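Local coordinates for class II aldolase/adducin domain protein (Pseudomonas syringae pv. phaseolicola 1448A, PDB 3OCR) that is of unproven function but, as a class II aldolase family member, may act as a lyase or, like adducin relatives, bind actin filaments, at residues G21-R26 against D97-L102; V89-T94 against I115-H120; G133-A138 against I215-Q220; G142-S147 against A222-L227. All coordinates share one frame; numbering follows the deposited sequence.

Interaction 1: residues G21-R26 against D97-L102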
# COMPACT_ATOMS: atom_id res chain seq x y z
N GLY A 21 21.89 31.72 -11.12
CA GLY A 21 20.87 31.01 -11.95
C GLY A 21 20.87 31.50 -13.39
O GLY A 21 20.16 32.45 -13.73
N SER A 22 21.67 30.83 -14.21
CA SER A 22 21.86 31.21 -15.61
C SER A 22 20.61 30.99 -16.49
O SER A 22 20.32 31.80 -17.36
CB SER A 22 23.08 30.48 -16.18
OG SER A 22 23.44 30.98 -17.46
N VAL A 23 19.87 29.91 -16.25
CA VAL A 23 18.65 29.66 -17.02
C VAL A 23 17.64 30.82 -16.88
O VAL A 23 17.12 31.31 -17.88
CB VAL A 23 17.96 28.33 -16.66
CG1 VAL A 23 16.61 28.23 -17.36
CG2 VAL A 23 18.85 27.16 -17.06
N ARG A 24 17.39 31.24 -15.63
CA ARG A 24 16.40 32.29 -15.36
C ARG A 24 16.86 33.66 -15.90
O ARG A 24 16.03 34.53 -16.16
CB ARG A 24 16.08 32.38 -13.85
CG ARG A 24 14.93 33.35 -13.52
CD ARG A 24 14.59 33.41 -12.04
NE ARG A 24 13.46 34.31 -11.80
CZ ARG A 24 12.65 34.26 -10.74
NH1 ARG A 24 12.84 33.36 -9.78
NH2 ARG A 24 11.65 35.12 -10.63
N ASP A 25 18.17 33.83 -16.08
CA ASP A 25 18.73 35.07 -16.60
C ASP A 25 18.41 35.32 -18.07
O ASP A 25 18.34 36.46 -18.50
CB ASP A 25 20.25 35.12 -16.39
CG ASP A 25 20.65 35.45 -14.95
OD1 ASP A 25 19.76 35.44 -14.07
OD2 ASP A 25 21.84 35.71 -14.70
N ARG A 26 18.19 34.25 -18.84
CA ARG A 26 18.08 34.37 -20.30
C ARG A 26 16.70 34.05 -20.87
O ARG A 26 16.46 34.27 -22.05
CB ARG A 26 19.16 33.52 -20.99
CG ARG A 26 19.07 32.01 -20.69
CD ARG A 26 19.84 31.17 -21.70
NE ARG A 26 19.59 29.72 -21.54
CZ ARG A 26 20.38 28.90 -20.84
NH1 ARG A 26 21.46 29.36 -20.22
NH2 ARG A 26 20.09 27.61 -20.76
N ASP A 97 16.84 24.72 -26.10
CA ASP A 97 17.65 25.09 -24.94
C ASP A 97 17.70 23.91 -23.97
O ASP A 97 16.73 23.61 -23.30
CB ASP A 97 17.02 26.30 -24.25
CG ASP A 97 17.96 26.98 -23.25
OD1 ASP A 97 18.94 26.36 -22.79
OD2 ASP A 97 17.69 28.15 -22.90
N ASP A 98 18.85 23.22 -23.92
CA ASP A 98 19.02 22.08 -23.03
C ASP A 98 20.11 22.35 -22.00
O ASP A 98 21.28 22.08 -22.26
CB ASP A 98 19.36 20.81 -23.81
CG ASP A 98 19.57 19.60 -22.90
OD1 ASP A 98 19.29 19.68 -21.67
OD2 ASP A 98 20.00 18.55 -23.42
N PRO A 99 19.72 22.85 -20.81
CA PRO A 99 20.70 23.17 -19.78
C PRO A 99 21.45 21.94 -19.22
O PRO A 99 22.43 22.11 -18.50
CB PRO A 99 19.85 23.82 -18.67
CG PRO A 99 18.59 24.26 -19.36
CD PRO A 99 18.35 23.19 -20.38
N THR A 100 20.99 20.73 -19.55
CA THR A 100 21.60 19.51 -18.99
C THR A 100 22.60 18.82 -19.90
O THR A 100 23.45 18.06 -19.44
CB THR A 100 20.54 18.45 -18.63
OG1 THR A 100 20.04 17.84 -19.82
CG2 THR A 100 19.38 19.08 -17.86
N GLY A 101 22.48 19.03 -21.21
CA GLY A 101 23.26 18.28 -22.19
C GLY A 101 22.82 16.83 -22.33
O GLY A 101 23.49 16.04 -22.99
N LEU A 102 21.71 16.47 -21.69
CA LEU A 102 21.19 15.09 -21.75
C LEU A 102 20.19 14.88 -22.87
O LEU A 102 19.85 13.75 -23.20
CB LEU A 102 20.53 14.68 -20.42
CG LEU A 102 21.39 14.60 -19.16
CD1 LEU A 102 20.51 14.45 -17.92
CD2 LEU A 102 22.41 13.46 -19.24

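Interaction 2: residues V89-T94 against I115-H120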
# COMPACT_ATOMS: atom_id res chain seq x y z
N VAL A 89 12.15 22.45 -26.15
CA VAL A 89 12.19 21.84 -27.48
C VAL A 89 11.12 22.49 -28.39
O VAL A 89 10.18 23.12 -27.89
CB VAL A 89 11.98 20.30 -27.43
CG1 VAL A 89 13.09 19.62 -26.60
CG2 VAL A 89 10.61 19.94 -26.89
N ASP A 90 11.29 22.34 -29.71
CA ASP A 90 10.29 22.85 -30.67
C ASP A 90 9.25 21.76 -30.88
O ASP A 90 9.31 20.73 -30.23
CB ASP A 90 10.96 23.27 -32.00
CG ASP A 90 11.71 22.12 -32.69
OD1 ASP A 90 11.41 20.93 -32.43
OD2 ASP A 90 12.59 22.41 -33.53
N ILE A 91 8.30 21.97 -31.78
CA ILE A 91 7.25 20.99 -32.03
C ILE A 91 7.78 19.63 -32.53
O ILE A 91 7.14 18.60 -32.33
CB ILE A 91 6.13 21.55 -32.95
CG1 ILE A 91 4.82 20.75 -32.79
CG2 ILE A 91 6.58 21.64 -34.42
CD1 ILE A 91 4.28 20.67 -31.33
N ASP A 92 8.97 19.61 -33.12
CA ASP A 92 9.58 18.36 -33.60
C ASP A 92 10.37 17.60 -32.55
O ASP A 92 10.75 16.46 -32.78
CB ASP A 92 10.53 18.67 -34.75
CG ASP A 92 9.83 19.29 -35.91
OD1 ASP A 92 8.65 18.94 -36.12
OD2 ASP A 92 10.46 20.11 -36.61
N GLY A 93 10.64 18.24 -31.42
CA GLY A 93 11.48 17.67 -30.39
C GLY A 93 12.95 18.05 -30.51
O GLY A 93 13.79 17.48 -29.81
N THR A 94 13.26 19.00 -31.39
CA THR A 94 14.62 19.48 -31.54
C THR A 94 14.93 20.38 -30.36
O THR A 94 14.13 21.22 -29.99
CB THR A 94 14.80 20.26 -32.87
OG1 THR A 94 14.38 19.44 -33.97
CG2 THR A 94 16.27 20.70 -33.10
N ILE A 115 -0.48 15.97 -29.77
CA ILE A 115 -1.59 16.66 -29.10
C ILE A 115 -1.43 18.19 -29.10
O ILE A 115 -2.37 18.89 -29.47
CB ILE A 115 -1.85 16.13 -27.65
CG1 ILE A 115 -2.06 14.60 -27.63
CG2 ILE A 115 -3.06 16.83 -27.03
CD1 ILE A 115 -3.18 14.06 -28.58
N HIS A 116 -0.25 18.69 -28.70
CA HIS A 116 0.02 20.13 -28.73
C HIS A 116 -0.21 20.79 -30.10
O HIS A 116 -0.69 21.93 -30.20
CB HIS A 116 1.45 20.44 -28.23
CG HIS A 116 1.59 20.45 -26.74
ND1 HIS A 116 0.90 21.32 -25.92
CD2 HIS A 116 2.36 19.70 -25.91
CE1 HIS A 116 1.23 21.10 -24.66
NE2 HIS A 116 2.10 20.11 -24.63
N ALA A 117 0.15 20.09 -31.16
CA ALA A 117 -0.02 20.63 -32.50
C ALA A 117 -1.50 20.70 -32.86
O ALA A 117 -1.96 21.69 -33.44
CB ALA A 117 0.73 19.77 -33.51
N ALA A 118 -2.25 19.67 -32.49
CA ALA A 118 -3.67 19.57 -32.84
C ALA A 118 -4.58 20.46 -32.00
O ALA A 118 -5.67 20.84 -32.43
CB ALA A 118 -4.14 18.13 -32.73
N ARG A 119 -4.13 20.80 -30.80
CA ARG A 119 -4.98 21.47 -29.83
C ARG A 119 -4.18 22.59 -29.18
O ARG A 119 -3.55 22.40 -28.15
CB ARG A 119 -5.46 20.44 -28.79
CG ARG A 119 -6.45 19.39 -29.34
CD ARG A 119 -7.81 20.04 -29.51
NE ARG A 119 -8.19 20.58 -28.21
CZ ARG A 119 -8.79 19.88 -27.25
NH1 ARG A 119 -9.14 18.62 -27.47
NH2 ARG A 119 -9.04 20.46 -26.08
N HIS A 120 -4.20 23.77 -29.81
CA HIS A 120 -3.44 24.94 -29.34
C HIS A 120 -3.95 25.47 -28.00
O HIS A 120 -3.24 26.20 -27.29
CB HIS A 120 -3.44 26.05 -30.40
CG HIS A 120 -2.50 25.80 -31.53
ND1 HIS A 120 -2.42 26.61 -32.64
CD2 HIS A 120 -1.59 24.81 -31.73
CE1 HIS A 120 -1.51 26.14 -33.47
NE2 HIS A 120 -0.99 25.05 -32.94

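Interaction 3: residues G133-A138 against I215-Q220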
# COMPACT_ATOMS: atom_id res chain seq x y z
N GLY A 133 -4.40 3.42 -12.92
CA GLY A 133 -4.69 4.05 -14.25
C GLY A 133 -4.57 3.06 -15.41
O GLY A 133 -5.49 2.93 -16.26
N ILE A 134 -3.46 2.31 -15.45
CA ILE A 134 -3.30 1.27 -16.46
C ILE A 134 -4.35 0.17 -16.26
O ILE A 134 -4.94 -0.30 -17.22
CB ILE A 134 -1.88 0.70 -16.47
CG1 ILE A 134 -0.85 1.83 -16.68
CG2 ILE A 134 -1.74 -0.41 -17.50
CD1 ILE A 134 0.55 1.36 -16.52
N ALA A 135 -4.62 -0.19 -15.00
CA ALA A 135 -5.60 -1.23 -14.71
C ALA A 135 -6.98 -0.89 -15.28
O ALA A 135 -7.65 -1.71 -15.97
CB ALA A 135 -5.66 -1.47 -13.18
N VAL A 136 -7.43 0.32 -14.97
CA VAL A 136 -8.69 0.80 -15.57
C VAL A 136 -8.61 0.85 -17.10
O VAL A 136 -9.58 0.44 -17.79
CB VAL A 136 -9.20 2.14 -14.97
CG1 VAL A 136 -10.47 2.58 -15.72
CG2 VAL A 136 -9.53 2.00 -13.46
N SER A 137 -7.48 1.34 -17.62
CA SER A 137 -7.22 1.30 -19.07
C SER A 137 -7.45 -0.09 -19.67
O SER A 137 -7.92 -0.19 -20.80
CB SER A 137 -5.79 1.72 -19.40
OG SER A 137 -5.42 2.91 -18.72
N ALA A 138 -7.09 -1.13 -18.92
CA ALA A 138 -7.09 -2.51 -19.44
C ALA A 138 -8.46 -3.19 -19.45
O ALA A 138 -8.57 -4.36 -19.84
CB ALA A 138 -6.08 -3.35 -18.67
N ILE A 215 -10.18 4.04 -6.67
CA ILE A 215 -11.40 3.71 -6.03
C ILE A 215 -12.04 2.57 -6.86
O ILE A 215 -12.60 1.64 -6.28
CB ILE A 215 -12.38 4.94 -6.02
CG1 ILE A 215 -11.97 5.98 -4.98
CG2 ILE A 215 -13.81 4.46 -5.80
CD1 ILE A 215 -12.53 7.38 -5.31
N GLN A 216 -11.94 2.65 -8.17
CA GLN A 216 -12.63 1.62 -9.04
C GLN A 216 -12.07 0.20 -8.81
O GLN A 216 -12.81 -0.79 -8.79
CB GLN A 216 -12.42 1.91 -10.51
CG GLN A 216 -13.14 0.79 -11.44
CD GLN A 216 -13.33 1.27 -12.88
OE1 GLN A 216 -13.76 2.40 -13.11
NE2 GLN A 216 -13.00 0.42 -13.84
N ILE A 217 -10.74 0.13 -8.70
CA ILE A 217 -10.04 -1.13 -8.55
C ILE A 217 -10.49 -1.80 -7.23
O ILE A 217 -10.81 -2.98 -7.22
CB ILE A 217 -8.49 -0.96 -8.58
CG1 ILE A 217 -8.02 -0.47 -9.96
CG2 ILE A 217 -7.74 -2.30 -8.24
CD1 ILE A 217 -8.69 -1.18 -11.16
N ALA A 218 -10.57 -1.01 -6.15
CA ALA A 218 -11.13 -1.51 -4.85
C ALA A 218 -12.61 -1.91 -4.98
O ALA A 218 -13.01 -3.05 -4.58
CB ALA A 218 -10.96 -0.47 -3.77
N ALA A 219 -13.42 -1.01 -5.54
CA ALA A 219 -14.89 -1.19 -5.65
C ALA A 219 -15.27 -2.49 -6.32
O ALA A 219 -16.21 -3.22 -5.87
CB ALA A 219 -15.53 0.01 -6.42
N GLN A 220 -14.54 -2.79 -7.38
CA GLN A 220 -14.87 -3.93 -8.24
C GLN A 220 -14.22 -5.27 -7.78
O GLN A 220 -14.34 -6.30 -8.47
CB GLN A 220 -14.50 -3.59 -9.70
CG GLN A 220 -13.02 -3.77 -9.99
CD GLN A 220 -12.56 -3.08 -11.29
OE1 GLN A 220 -11.39 -2.73 -11.40
NE2 GLN A 220 -13.46 -2.92 -12.27

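Interaction 4: residues G142-S147 against A222-L227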
# COMPACT_ATOMS: atom_id res chain seq x y z
N GLY A 142 -13.85 0.31 -19.25
CA GLY A 142 -13.05 1.45 -18.80
C GLY A 142 -13.57 2.01 -17.49
O GLY A 142 -13.91 1.26 -16.59
N LEU A 143 -13.61 3.34 -17.38
CA LEU A 143 -13.96 3.97 -16.11
C LEU A 143 -15.46 3.95 -15.87
O LEU A 143 -16.21 4.56 -16.60
CB LEU A 143 -13.42 5.41 -16.05
CG LEU A 143 -13.58 6.18 -14.74
CD1 LEU A 143 -12.61 5.73 -13.66
CD2 LEU A 143 -13.47 7.69 -14.99
N LEU A 144 -15.86 3.28 -14.79
CA LEU A 144 -17.26 3.03 -14.48
C LEU A 144 -17.88 4.22 -13.71
O LEU A 144 -17.17 4.90 -12.96
CB LEU A 144 -17.37 1.72 -13.68
CG LEU A 144 -16.85 0.43 -14.36
CD1 LEU A 144 -16.78 -0.72 -13.34
CD2 LEU A 144 -17.74 -0.00 -15.51
N PRO A 145 -19.19 4.50 -13.90
CA PRO A 145 -19.82 5.58 -13.13
C PRO A 145 -20.35 5.10 -11.75
O PRO A 145 -21.55 4.96 -11.55
CB PRO A 145 -20.95 6.03 -14.06
CG PRO A 145 -21.37 4.79 -14.79
CD PRO A 145 -20.13 3.88 -14.86
N ILE A 146 -19.45 4.83 -10.81
CA ILE A 146 -19.85 4.16 -9.54
C ILE A 146 -19.40 4.92 -8.30
O ILE A 146 -19.58 4.44 -7.16
CB ILE A 146 -19.38 2.68 -9.47
CG1 ILE A 146 -17.90 2.53 -9.84
CG2 ILE A 146 -20.20 1.82 -10.42
CD1 ILE A 146 -16.94 2.88 -8.72
N SER A 147 -18.82 6.08 -8.51
CA SER A 147 -18.39 6.93 -7.40
C SER A 147 -18.55 8.39 -7.80
O SER A 147 -18.54 8.72 -8.98
CB SER A 147 -16.94 6.63 -7.02
OG SER A 147 -16.01 7.07 -8.04
N ALA A 222 -15.04 -7.66 -5.93
CA ALA A 222 -15.93 -8.83 -6.06
C ALA A 222 -16.61 -8.96 -7.40
O ALA A 222 -17.52 -9.77 -7.53
CB ALA A 222 -16.97 -8.90 -4.92
N GLY A 223 -16.14 -8.23 -8.40
CA GLY A 223 -16.79 -8.29 -9.72
C GLY A 223 -17.63 -7.05 -9.97
O GLY A 223 -18.18 -6.44 -9.03
N ASN A 224 -17.74 -6.67 -11.23
CA ASN A 224 -18.58 -5.54 -11.63
C ASN A 224 -20.08 -5.78 -11.30
O ASN A 224 -20.83 -4.84 -11.02
CB ASN A 224 -18.35 -5.22 -13.13
CG ASN A 224 -17.03 -4.47 -13.37
OD1 ASN A 224 -16.31 -4.12 -12.43
ND2 ASN A 224 -16.73 -4.21 -14.66
N ALA A 225 -20.50 -7.05 -11.28
CA ALA A 225 -21.89 -7.37 -10.98
C ALA A 225 -22.32 -7.01 -9.53
O ALA A 225 -23.50 -6.97 -9.24
CB ALA A 225 -22.19 -8.83 -11.29
N GLU A 226 -21.37 -6.72 -8.64
CA GLU A 226 -21.73 -6.32 -7.28
C GLU A 226 -21.93 -4.81 -7.15
O GLU A 226 -22.34 -4.30 -6.09
CB GLU A 226 -20.69 -6.82 -6.28
CG GLU A 226 -20.53 -8.33 -6.27
CD GLU A 226 -21.70 -9.05 -5.57
OE1 GLU A 226 -22.66 -8.37 -5.10
OE2 GLU A 226 -21.65 -10.29 -5.48
N LEU A 227 -21.65 -4.08 -8.23
CA LEU A 227 -21.63 -2.63 -8.18
C LEU A 227 -23.01 -2.02 -8.24
O LEU A 227 -23.90 -2.54 -8.92
CB LEU A 227 -20.73 -2.07 -9.29
CG LEU A 227 -19.25 -2.43 -9.25
CD1 LEU A 227 -18.59 -1.93 -10.50
CD2 LEU A 227 -18.57 -1.83 -8.05

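Interaction 1: residues G21-R26 against D97-L102
R26 and D97 approach from opposite directions and meet side-on. R26 NE donates to D97 OD2 at 2.8 Å, and R26 NH2 to D97 OD1 at 2.6 Å. Both carboxylate oxygens use their syn lone pairs, the arrangement of a bidentate salt bridge. The two bonds are not equivalent: OD2 lies almost in the guanidinium plane and the N-H...O angle at NE is 161°, whereas OD1 is tilted out of that plane and its bond is more bent. This agrees with the 30° between the planes of the two groups. R26 CG sits between the backbone N and the carbonyl carbon (chi1 61°); from there the chain runs extended to NE, and the guanidinium comes to lie with V23 CA 4.2 Å above one face. The apolar half of the contact lies beside the bridge. V23 points CG2 at the P99 ring, 3.7 Å from P99 CG, and the two side chains cross at about a right angle. P99 CG also comes 3.9 Å from R26 NH2. V23 also packs on W32 and R35 of helix 29-47, while D97 pairs by its backbone with K88 of strand 87-90. The contact thus joins the short N-terminal helix 22-26 to the end of strand 95-97 and the loop after it.

Interaction 2: residues V89-T94 against I115-H120
Apolar contact between I91 and the last turn of helix 110-118 is all that joins the two segments directly. I91 CD1 reaches A117 CB at 4.3 Å and H116 CB at 4.2 Å, and it lies as close to the backbone N of A117; one methyl thus touches the helix loosely at two successive residues. CG1 stands anti to the backbone N of I91 (chi1 -159°), which carries CD1 across to the helix. Only 84 Å² is buried, in keeping with one methyl doing the touching. I91 itself belongs to the type I turn D90-G93, part of the hairpin connection between strands 87-90 and 95-97 at one edge of the mixed sheet, and helix 110-118 packs beside that turn. Hydrogen bonds within the hairpin fix its shape: G93 N to D90 O and D90 N to T94 O, both 3.1 Å. The D90 carboxylate adds a further bond, OD1 accepting from T94 N at 2.9 Å, from above the carboxylate plane. Polar links to the rest of the chain hold each partner in place. I91 O is bonded to S113 OG one turn earlier in the same helix. The H116 imidazole bonds through NE2 to S59 OG and meets the F69 ring with planes about 40° apart.

Interaction 3: residues G133-A138 against I215-Q220
The Q216 side-chain amide presents one face to V136: V136 CG2 lies almost directly over Q216 CD, at 3.9 Å, and V136 CG1 stands 3.8 Å from Q216 NE2, displaced toward the nitrogen end. The amide's hydrogen-bonding atoms are turned to other partners: OE1 accepts from L144 N, and NE2 reaches G142 O and Q139 OE1. Q216 CG is anti to the backbone N (chi1 179°) and the chain stays extended, which carries the amide toward the loop after helix 131-137, which holds Q139, G142 and L144. The second half of the contact is purely aliphatic. I217 CD1 packs against both A135 CB, 3.7 Å away, and V136 CG2, 4.0 Å away. The short segments of the two helices, 133-137 and 215-219, approach to 9.9 Å at 63°, with V136 and I217 nearest by CA; the crossing is filled by A135, V136 and I217, with the Q216 amide at its side. Other copies of the protein close around it: A135 packs on A218 of the second subunit, and A218 on A135 of the third, placing this helix pair at the tetramer interface. Chemically, the buried amide is divided between roles: its flat face packs against methyls, while the polar atoms are satisfied by directional bonds that should keep its rotation fixed.

Interaction 4: residues G142-S147 against A222-L227
N224 OD1 accepts a hydrogen bond from Q220 NE2, and the same amide lies against L144. L144 CD1 meets the outer end of the amide from above its plane, nearly equidistant from N224 OD1 (3.6 Å) and N224 ND2 (3.7 Å). The other partner of L144 CD1 is L227 CD1, at 3.6 Å, where the two leucine side chains cross at about a right angle. I146 completes the patch with CG2, 4.1 Å from both CD1 and CB of L227. In I146, CG1 takes the position between the backbone N and the carbonyl carbon (chi1 48°), which leaves CG2 beside the backbone N and facing L227. Each segment has its own backbone constraint: P145 centres an inverse gamma turn, and L227 N bonds to N224 O at 3.0 Å at the end of the 3-10 segment 224-226. S150 OG, in the following helix 148-151, is bonded to L144 O, I146 N and S147 OG. With no hydrogen bond between them, the two loops meet through the aliphatic side chains of L144, I146 and L227 and through the N224 amide, whereas several polar groups nearby bond within the chain or to the third subunit, I146 O to its N189 and L227 O to its K140.

In the fold
Along the chain, interactions 1 and 2 interlock, because their segments alternate, and both close before interactions 3 and 4, which alternate likewise. The first pair serves the edge of the sheet at strands 87-90 and 95-97, with centres 20 Å apart. The second pair lies on the opposite side of the chain's centre. The centres of interactions 1 and 3 are 40 Å apart. The centres of interactions 3 and 4 are 9 Å apart, and the two touch where helix 199-219 meets the loops after it and after helix 131-137: A219 O is 3.5 Å from L227 CD2. Both involve the third subunit, so this end of the fold takes part in the subunit interfaces of the tetramer, while no other chain touches interactions 1 and 2.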